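PDB 3WGQ: meso-diaminopimelate dehydrogenase from Clostridium tetani, which catalyses the NADP-dependent, reversible oxidative deamination of meso-2,6-diaminopimelate, probably binding the dinucleotide on a Rossmann-type domain. Local coordinates for residues M29-I34 and N47-H52; F35-I40 and V51-L56; S117-G122 and K300-V305. The protein carries 6 engineered substitutions. All blocks are in the same frame, centred on the assembly; numbering follows the deposited sequence.

Contact 1 of 3, residues M29-I34 and N47-H52; sequences MELEAI and NSKLVH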
loop_
_atom_site.group_PDB
_atom_site.type_symbol
_atom_site.label_atom_id
_atom_site.label_comp_id
_atom_site.label_asym_id
_atom_site.label_seq_id
_atom_site.Cartn_x
_atom_site.Cartn_y
_atom_site.Cartn_z
ATOM N N MET B 29 -21.777 10.468 -2.753
ATOM C CA MET B 29 -21.750 10.806 -4.172
ATOM C C MET B 29 -23.050 10.579 -4.915
ATOM O O MET B 29 -23.878 9.744 -4.536
ATOM C CB MET B 29 -20.661 10.019 -4.885
ATOM C CG MET B 29 -19.266 10.471 -4.570
ATOM S SD MET B 29 -18.132 9.394 -5.410
ATOM C CE MET B 29 -16.661 9.608 -4.420
ATOM N N GLU B 30 -23.194 11.315 -6.010
ATOM C CA GLU B 30 -24.376 11.232 -6.847
ATOM C C GLU B 30 -23.964 11.373 -8.309
ATOM O O GLU B 30 -23.097 12.178 -8.649
ATOM C CB GLU B 30 -25.341 12.347 -6.456
ATOM C CG GLU B 30 -26.740 12.210 -7.007
ATOM C CD GLU B 30 -27.696 13.191 -6.354
ATOM O OE1 GLU B 30 -27.498 14.419 -6.515
ATOM O OE2 GLU B 30 -28.636 12.729 -5.667
ATOM N N LEU B 31 -24.581 10.569 -9.164
ATOM C CA LEU B 31 -24.303 10.601 -10.590
ATOM C C LEU B 31 -25.181 11.665 -11.236
ATOM O O LEU B 31 -26.409 11.588 -11.172
ATOM C CB LEU B 31 -24.610 9.241 -11.215
ATOM C CG LEU B 31 -24.465 9.143 -12.734
ATOM C CD1 LEU B 31 -23.048 9.519 -13.152
ATOM C CD2 LEU B 31 -24.800 7.726 -13.176
ATOM N N GLU B 32 -24.553 12.659 -11.852
ATOM C CA GLU B 32 -25.299 13.725 -12.502
ATOM C C GLU B 32 -25.659 13.359 -13.933
ATOM O O GLU B 32 -26.792 13.548 -14.359
ATOM C CB GLU B 32 -24.495 15.026 -12.494
ATOM C CG GLU B 32 -24.417 15.704 -11.136
ATOM C CD GLU B 32 -25.789 15.971 -10.545
ATOM O OE1 GLU B 32 -26.643 16.541 -11.259
ATOM O OE2 GLU B 32 -26.011 15.613 -9.366
ATOM N N ALA B 33 -24.690 12.834 -14.675
ATOM C CA ALA B 33 -24.931 12.467 -16.059
ATOM C C ALA B 33 -23.865 11.541 -16.626
ATOM O O ALA B 33 -22.732 11.498 -16.145
ATOM C CB ALA B 33 -25.019 13.722 -16.917
ATOM N N ILE B 34 -24.259 10.806 -17.660
ATOM C CA ILE B 34 -23.387 9.879 -18.359
ATOM C C ILE B 34 -23.380 10.371 -19.805
ATOM O O ILE B 34 -24.405 10.340 -20.486
ATOM C CB ILE B 34 -23.947 8.448 -18.294
ATOM C CG1 ILE B 34 -24.136 8.041 -16.829
ATOM C CG2 ILE B 34 -23.009 7.483 -18.985
ATOM C CD1 ILE B 34 -24.803 6.686 -16.645
ATOM N N ASN B 47 -33.078 5.538 -18.836
ATOM C CA ASN B 47 -31.693 5.928 -18.579
ATOM C C ASN B 47 -31.630 7.446 -18.477
ATOM O O ASN B 47 -30.963 8.105 -19.275
ATOM C CB ASN B 47 -30.774 5.460 -19.715
ATOM C CG ASN B 47 -30.845 3.962 -19.950
ATOM O OD1 ASN B 47 -30.695 3.168 -19.022
ATOM N ND2 ASN B 47 -31.064 3.570 -21.201
ATOM N N SER B 48 -32.336 7.989 -17.492
ATOM C CA SER B 48 -32.398 9.425 -17.261
ATOM C C SER B 48 -31.033 10.096 -17.290
ATOM O O SER B 48 -30.901 11.236 -17.743
ATOM C CB SER B 48 -33.067 9.705 -15.910
ATOM O OG SER B 48 -32.989 11.081 -15.572
ATOM N N LYS B 49 -30.019 9.381 -16.817
ATOM C CA LYS B 49 -28.667 9.920 -16.752
ATOM C C LYS B 49 -27.954 10.125 -18.085
ATOM O O LYS B 49 -27.081 10.984 -18.184
ATOM C CB LYS B 49 -27.803 9.037 -15.847
ATOM C CG LYS B 49 -28.366 8.851 -14.445
ATOM C CD LYS B 49 -28.512 10.178 -13.725
ATOM C CE LYS B 49 -29.007 9.978 -12.308
ATOM N NZ LYS B 49 -29.130 11.278 -11.602
ATOM N N LEU B 50 -28.313 9.352 -19.107
ATOM C CA LEU B 50 -27.653 9.492 -20.400
ATOM C C LEU B 50 -27.847 10.847 -21.070
ATOM O O LEU B 50 -28.966 11.330 -21.217
ATOM C CB LEU B 50 -28.090 8.377 -21.351
ATOM C CG LEU B 50 -27.281 7.084 -21.208
ATOM C CD1 LEU B 50 -27.728 6.064 -22.237
ATOM C CD2 LEU B 50 -25.809 7.402 -21.386
ATOM N N VAL B 51 -26.733 11.449 -21.477
ATOM C CA VAL B 51 -26.727 12.749 -22.138
ATOM C C VAL B 51 -25.741 12.700 -23.296
ATOM O O VAL B 51 -24.641 12.168 -23.157
ATOM C CB VAL B 51 -26.281 13.866 -21.176
ATOM C CG1 VAL B 51 -26.165 15.190 -21.928
ATOM C CG2 VAL B 51 -27.262 13.982 -20.030
ATOM N N HIS B 52 -26.124 13.261 -24.436
ATOM C CA HIS B 52 -25.240 13.239 -25.587
ATOM C C HIS B 52 -24.005 14.102 -25.360
ATOM O O HIS B 52 -24.088 15.209 -24.827
ATOM C CB HIS B 52 -25.986 13.670 -26.854
ATOM C CG HIS B 52 -25.260 13.327 -28.114
ATOM N ND1 HIS B 52 -24.416 14.210 -28.751
ATOM C CD2 HIS B 52 -25.180 12.165 -28.806
ATOM C CE1 HIS B 52 -23.843 13.606 -29.777
ATOM N NE2 HIS B 52 -24.289 12.364 -29.831
#
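Ile34 and Leu50 form the parallel bridge where strand 50-52 joins strand 29-36, and two backbone hydrogen bonds flank it. Ile34 N donates to Lys49 O over 2.9 Å, and Val51 N returns a bond to Ile34 O over 2.8 Å. The strand axes come within 5.1 Å but are turned 47° from each other, and within 29-34 and 47-52 the bridge is confined to this one pair. A type I turn from Asn47 to Leu50, closed by Leu50 N bonding to Asn47 O, delivers the second chain to the sheet edge.

Lys49, just ahead of the bridge, takes over where backbone pairing is absent. Its chain bends once, at chi2 (-60°), and is extended from there on; the bend turns the aliphatic part along strand 29-34. Its CG meets Leu31 CD2 at 3.9 Å as the two side chains run antiparallel alongside each other. The ammonium then donates a hydrogen bond to Leu31 O, with NZ 2.8 Å away and nearly in line with the C=O bond. Glu30 and Glu32 carry carboxylates near this ammonium without touching it, and may help to stabilise its charge. Ile34 CG2 packs against Leu50 CD2 at 3.7 Å, whereas Ala33 CB meets Val51 CG2 at 3.8 Å.

Strand 29-36 is held on its other flank by strand 5-10, through backbone bonds from Glu30, Glu32 and Ala33. Helix 14-23 packs on Leu31 and Ile34 through Glu20, with Ile23 also against Leu31, while Tyr59 touches Val51. Strand 50-52 is an outermost strand of the parallel sheet within this chain.

Contact 2 of 3, residues F35-I40 and V51-L56; sequences FTRRDI and VHISRL
Phe35 lies beside Val51, the two side chains projecting in the same direction, with CE1 of Phe35 3.7 Å from Val51 CG1. Leu56 approaches at about a right angle and sets CD1 over one face of the ring, 4.1 Å from the centroid but displaced toward the rim: a CH-pi contact. Ile53 CD1 reaches Phe35 CB, and CG2 of Ile53 touches CG of Arg37.

His52 leans against the turn that follows strand 29-36. With CG anti to the backbone N (chi1 -165°), the imidazole reaches back to that turn: Thr36 O lies over one ring face, Arg38 O sits at the edge 3.2 Å from CD2, and Ile40 CD1 meets CB and CD2 of His52. NE2 gives a weak, bent hydrogen bond to Arg37 O (3.2 Å, 130°). ND1 shares a 2.8 Å hydrogen bond with Ser54 OG and also accepts from Ser54 N, which stands well out of the ring plane.

Backbone bonds set these groups in place. Thr36 N donates to Val51 O at 3.1 Å and Ile53 N to Thr36 O at 2.9 Å, continuing the parallel ladder through the pairs Phe35-Val51 and Thr36-His52. Thr36 OG1 accepts from Arg38 N, an ST turn that shapes the exit from the strand. Farther out, Tyr59 meets the Phe35 ring edge-to-face, and Asp75 forms a salt bridge with Arg37 NE.

Such a parallel pair, one strand running into a turn, the other into a 3-10 segment, is as expected at the edge of a Rossmann-type domain, which the glycine pattern Gly11, Gly13, Gly16 near Thr36 would also suggest.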
loop_
_atom_site.group_PDB
_atom_site.type_symbol
_atom_site.label_atom_id
_atom_site.label_comp_id
_atom_site.label_asym_id
_atom_site.label_seq_id
_atom_site.Cartn_x
_atom_site.Cartn_y
_atom_site.Cartn_z
ATOM N N PHE B 35 -22.224 10.834 -20.263
ATOM C CA PHE B 35 -22.094 11.360 -21.611
ATOM C C PHE B 35 -21.635 10.307 -22.610
ATOM O O PHE B 35 -20.620 9.645 -22.411
ATOM C CB PHE B 35 -21.137 12.545 -21.586
ATOM C CG PHE B 35 -21.563 13.629 -20.632
ATOM C CD1 PHE B 35 -22.573 14.523 -20.978
ATOM C CD2 PHE B 35 -21.003 13.716 -19.363
ATOM C CE1 PHE B 35 -23.021 15.482 -20.077
ATOM C CE2 PHE B 35 -21.441 14.672 -18.452
ATOM C CZ PHE B 35 -22.455 15.559 -18.810
ATOM N N THR B 36 -22.402 10.148 -23.681
ATOM C CA THR B 36 -22.087 9.167 -24.712
ATOM C C THR B 36 -22.185 9.735 -26.125
ATOM O O THR B 36 -22.912 10.694 -26.369
ATOM C CB THR B 36 -23.041 7.973 -24.634
ATOM O OG1 THR B 36 -22.824 7.118 -25.762
ATOM C CG2 THR B 36 -24.484 8.453 -24.631
ATOM N N ARG B 37 -21.452 9.131 -27.055
ATOM C CA ARG B 37 -21.494 9.566 -28.443
ATOM C C ARG B 37 -22.679 8.908 -29.150
ATOM O O ARG B 37 -23.105 9.364 -30.210
ATOM C CB ARG B 37 -20.191 9.204 -29.167
ATOM C CG ARG B 37 -18.994 10.079 -28.803
ATOM C CD ARG B 37 -17.759 9.688 -29.612
ATOM N NE ARG B 37 -16.602 10.552 -29.359
ATOM C CZ ARG B 37 -16.455 11.783 -29.846
ATOM N NH1 ARG B 37 -17.392 12.311 -30.622
ATOM N NH2 ARG B 37 -15.363 12.487 -29.560
ATOM N N ARG B 38 -23.215 7.845 -28.549
ATOM C CA ARG B 38 -24.349 7.110 -29.117
ATOM C C ARG B 38 -25.604 7.971 -29.270
ATOM O O ARG B 38 -25.760 8.983 -28.593
ATOM C CB ARG B 38 -24.708 5.904 -28.237
ATOM C CG ARG B 38 -23.547 5.024 -27.795
ATOM C CD ARG B 38 -22.803 4.399 -28.956
ATOM N NE ARG B 38 -22.109 3.180 -28.544
ATOM C CZ ARG B 38 -21.193 2.553 -29.274
ATOM N NH1 ARG B 38 -20.845 3.033 -30.462
ATOM N NH2 ARG B 38 -20.634 1.437 -28.824
ATOM N N ASP B 39 -26.505 7.546 -30.154
ATOM C CA ASP B 39 -27.759 8.262 -30.391
ATOM C C ASP B 39 -28.675 8.005 -29.200
ATOM O O ASP B 39 -29.209 6.906 -29.042
ATOM C CB ASP B 39 -28.443 7.747 -31.662
ATOM C CG ASP B 39 -29.610 8.633 -32.117
ATOM O OD1 ASP B 39 -30.316 9.215 -31.267
ATOM O OD2 ASP B 39 -29.827 8.731 -33.343
ATOM N N ILE B 40 -28.847 9.019 -28.363
ATOM C CA ILE B 40 -29.701 8.902 -27.192
ATOM C C ILE B 40 -31.109 8.429 -27.554
ATOM O O ILE B 40 -31.691 7.606 -26.848
ATOM C CB ILE B 40 -29.798 10.248 -26.433
ATOM C CG1 ILE B 40 -30.165 11.384 -27.399
ATOM C CG2 ILE B 40 -28.485 10.528 -25.721
ATOM C CD1 ILE B 40 -29.052 11.800 -28.377
ATOM N N VAL B 51 -26.733 11.449 -21.477
ATOM C CA VAL B 51 -26.727 12.749 -22.138
ATOM C C VAL B 51 -25.741 12.700 -23.296
ATOM O O VAL B 51 -24.641 12.168 -23.157
ATOM C CB VAL B 51 -26.281 13.866 -21.176
ATOM C CG1 VAL B 51 -26.165 15.190 -21.928
ATOM C CG2 VAL B 51 -27.262 13.982 -20.030
ATOM N N HIS B 52 -26.124 13.261 -24.436
ATOM C CA HIS B 52 -25.240 13.239 -25.587
ATOM C C HIS B 52 -24.005 14.102 -25.360
ATOM O O HIS B 52 -24.088 15.209 -24.827
ATOM C CB HIS B 52 -25.986 13.670 -26.854
ATOM C CG HIS B 52 -25.260 13.327 -28.114
ATOM N ND1 HIS B 52 -24.416 14.210 -28.751
ATOM C CD2 HIS B 52 -25.180 12.165 -28.806
ATOM C CE1 HIS B 52 -23.843 13.606 -29.777
ATOM N NE2 HIS B 52 -24.289 12.364 -29.831
ATOM N N ILE B 53 -22.856 13.568 -25.760
ATOM C CA ILE B 53 -21.566 14.229 -25.602
ATOM C C ILE B 53 -21.514 15.672 -26.107
ATOM O O ILE B 53 -20.708 16.466 -25.636
ATOM C CB ILE B 53 -20.460 13.433 -26.331
ATOM C CG1 ILE B 53 -19.085 13.974 -25.945
ATOM C CG2 ILE B 53 -20.673 13.518 -27.845
ATOM C CD1 ILE B 53 -18.791 13.844 -24.474
ATOM N N SER B 54 -22.362 16.003 -27.076
ATOM C CA SER B 54 -22.380 17.350 -27.642
ATOM C C SER B 54 -22.859 18.386 -26.637
ATOM O O SER B 54 -22.638 19.582 -26.818
ATOM C CB SER B 54 -23.296 17.390 -28.857
ATOM O OG SER B 54 -24.603 16.979 -28.495
ATOM N N ARG B 55 -23.532 17.923 -25.588
ATOM C CA ARG B 55 -24.056 18.820 -24.567
ATOM C C ARG B 55 -23.226 18.826 -23.288
ATOM O O ARG B 55 -23.685 19.312 -22.257
ATOM C CB ARG B 55 -25.502 18.443 -24.238
ATOM C CG ARG B 55 -26.467 18.664 -25.396
ATOM C CD ARG B 55 -27.779 17.958 -25.157
ATOM N NE ARG B 55 -28.540 18.530 -24.052
ATOM C CZ ARG B 55 -29.235 19.660 -24.125
ATOM N NH1 ARG B 55 -29.270 20.356 -25.252
ATOM N NH2 ARG B 55 -29.913 20.081 -23.069
ATOM N N LEU B 56 -22.008 18.298 -23.356
ATOM C CA LEU B 56 -21.137 18.256 -22.183
ATOM C C LEU B 56 -20.881 19.644 -21.589
ATOM O O LEU B 56 -20.976 19.833 -20.375
ATOM C CB LEU B 56 -19.804 17.599 -22.544
ATOM C CG LEU B 56 -18.798 17.443 -21.400
ATOM C CD1 LEU B 56 -18.422 15.986 -21.247
ATOM C CD2 LEU B 56 -17.572 18.286 -21.685
#

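Contact 3 of 3, residues S117-G122 and K300-V305; sequences SLISTG and KGAVTV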
loop_
_atom_site.group_PDB
_atom_site.type_symbol
_atom_site.label_atom_id
_atom_site.label_comp_id
_atom_site.label_asym_id
_atom_site.label_seq_id
_atom_site.Cartn_x
_atom_site.Cartn_y
_atom_site.Cartn_z
ATOM N N SER B 117 -6.630 18.098 -12.669
ATOM C CA SER B 117 -6.840 16.836 -13.362
ATOM C C SER B 117 -5.974 15.722 -12.778
ATOM O O SER B 117 -4.771 15.887 -12.617
ATOM C CB SER B 117 -6.511 16.983 -14.854
ATOM O OG SER B 117 -7.460 17.794 -15.520
ATOM N N LEU B 118 -6.599 14.602 -12.441
ATOM C CA LEU B 118 -5.849 13.460 -11.927
ATOM C C LEU B 118 -5.622 12.536 -13.117
ATOM O O LEU B 118 -6.570 12.093 -13.766
ATOM C CB LEU B 118 -6.626 12.718 -10.834
ATOM C CG LEU B 118 -6.019 11.360 -10.464
ATOM C CD1 LEU B 118 -4.556 11.523 -10.090
ATOM C CD2 LEU B 118 -6.806 10.746 -9.312
ATOM N N ILE B 119 -4.355 12.268 -13.395
ATOM C CA ILE B 119 -3.955 11.420 -14.508
ATOM C C ILE B 119 -3.458 10.044 -14.065
ATOM O O ILE B 119 -2.947 9.879 -12.960
ATOM C CB ILE B 119 -2.826 12.104 -15.322
ATOM C CG1 ILE B 119 -3.396 13.260 -16.154
ATOM C CG2 ILE B 119 -2.146 11.105 -16.230
ATOM C CD1 ILE B 119 -4.028 14.367 -15.346
ATOM N N SER B 120 -3.647 9.062 -14.940
ATOM C CA SER B 120 -3.178 7.704 -14.726
ATOM C C SER B 120 -3.518 6.980 -13.421
ATOM O O SER B 120 -2.630 6.418 -12.779
ATOM C CB SER B 120 -1.662 7.678 -14.922
ATOM O OG SER B 120 -1.296 8.210 -16.187
ATOM N N THR B 121 -4.779 6.981 -13.010
ATOM C CA THR B 121 -5.117 6.237 -11.801
ATOM C C THR B 121 -5.730 4.893 -12.226
ATOM O O THR B 121 -6.014 4.684 -13.408
ATOM C CB THR B 121 -6.072 7.027 -10.867
ATOM O OG1 THR B 121 -6.191 6.332 -9.620
ATOM C CG2 THR B 121 -7.437 7.180 -11.483
ATOM N N GLY B 122 -5.909 3.985 -11.272
ATOM C CA GLY B 122 -6.441 2.658 -11.558
ATOM C C GLY B 122 -5.556 1.704 -10.777
ATOM O O GLY B 122 -5.000 2.127 -9.758
ATOM N N LYS B 300 -4.581 23.426 -8.278
ATOM C CA LYS B 300 -4.710 23.576 -9.722
ATOM C C LYS B 300 -3.653 22.761 -10.457
ATOM O O LYS B 300 -2.577 22.496 -9.925
ATOM C CB LYS B 300 -4.555 25.052 -10.119
ATOM C CG LYS B 300 -5.390 26.038 -9.307
ATOM C CD LYS B 300 -6.881 25.808 -9.492
ATOM C CE LYS B 300 -7.695 26.850 -8.735
ATOM N NZ LYS B 300 -9.164 26.593 -8.811
ATOM N N GLY B 301 -3.958 22.372 -11.689
ATOM C CA GLY B 301 -2.999 21.615 -12.466
ATOM C C GLY B 301 -3.215 20.115 -12.426
ATOM O O GLY B 301 -4.196 19.625 -11.866
ATOM N N ALA B 302 -2.282 19.385 -13.020
ATOM C CA ALA B 302 -2.362 17.936 -13.068
ATOM C C ALA B 302 -1.628 17.289 -11.891
ATOM O O ALA B 302 -0.612 17.795 -11.421
ATOM C CB ALA B 302 -1.782 17.434 -14.381
ATOM N N VAL B 303 -2.170 16.172 -11.420
ATOM C CA VAL B 303 -1.580 15.420 -10.319
ATOM C C VAL B 303 -1.690 13.933 -10.628
ATOM O O VAL B 303 -2.459 13.527 -11.505
ATOM C CB VAL B 303 -2.308 15.681 -8.978
ATOM C CG1 VAL B 303 -2.016 17.085 -8.493
ATOM C CG2 VAL B 303 -3.812 15.470 -9.144
ATOM N N THR B 304 -0.911 13.131 -9.908
ATOM C CA THR B 304 -0.942 11.684 -10.066
ATOM C C THR B 304 -1.240 11.080 -8.692
ATOM O O THR B 304 -1.263 11.795 -7.688
ATOM C CB THR B 304 0.413 11.133 -10.577
ATOM O OG1 THR B 304 1.397 11.226 -9.540
ATOM C CG2 THR B 304 0.886 11.921 -11.796
ATOM N N VAL B 305 -1.473 9.771 -8.641
ATOM C CA VAL B 305 -1.750 9.121 -7.363
ATOM C C VAL B 305 -0.597 9.333 -6.377
ATOM O O VAL B 305 -0.787 9.269 -5.161
ATOM C CB VAL B 305 -1.973 7.599 -7.543
ATOM C CG1 VAL B 305 -3.191 7.354 -8.420
ATOM C CG2 VAL B 305 -0.742 6.957 -8.177
HETATM O O HOH W 1 -1.750 8.551 -11.260
#
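Ser117 and Ala302 sit 4.6 Å apart between their CA atoms, opening a short parallel ladder that continues with Leu118 and Val303. This is the close-knit part: Ser117 N bonds to Gly301 O, Val303 N to Ser117 O at 2.9 Å, and Ile119 N to Val303 O at 3.0 Å, the last almost straight (172°). Leu118 bends CD1 to within 3.2 Å of Val303 O, while Ile119 CD1 touches Ala302 CB.

Beyond Ile119 the chains part, the CA atoms of Thr121 and Val305 6.3 Å apart, and a water replaces direct backbone pairing. It accepts from Val305 N at 2.9 Å and gives a weak bond to Ser120 O; its very short approach to Ile119 O is doubtful. The Val305 and Thr121 side chains meet at a slant, CG1 of Val305 lying 3.4 Å from OG1 of Thr121; this hydroxyl is buried without a polar partner in the model. The looser end is buried too.

Strand 89-91 flanks 116-118 on its other side. Helix 99-113 packs on Ser117, Ile119 and Ala302, helix 276-297 on Leu118 and Thr121, and helix 123-138, with Gly122 at its N-cap position, on Val305, while Thr304 packs on Leu326 of the second subunit.

From the N terminus, contact 1 and contact 2 come first, each closing the excursion between strands 29-36 and 50-52. They overlap in step rather than nest: 35-40 follows 29-34 directly, and 51-56 begins within 47-52 and runs beyond it. The shared residues Val51 and His52 make the two successive parts of one strand pairing, with Leu50 CD2 touching Thr36 CG2 between them. Contact 3 follows in series and closes a far longer loop, 177 residues, containing the antiparallel and mixed sheets, before the chain returns to the parallel sheet as strand 301-303. Contacts 1 and 3 therefore secure the two outermost strands of that sheet within the chain, their centres about 23 Å apart.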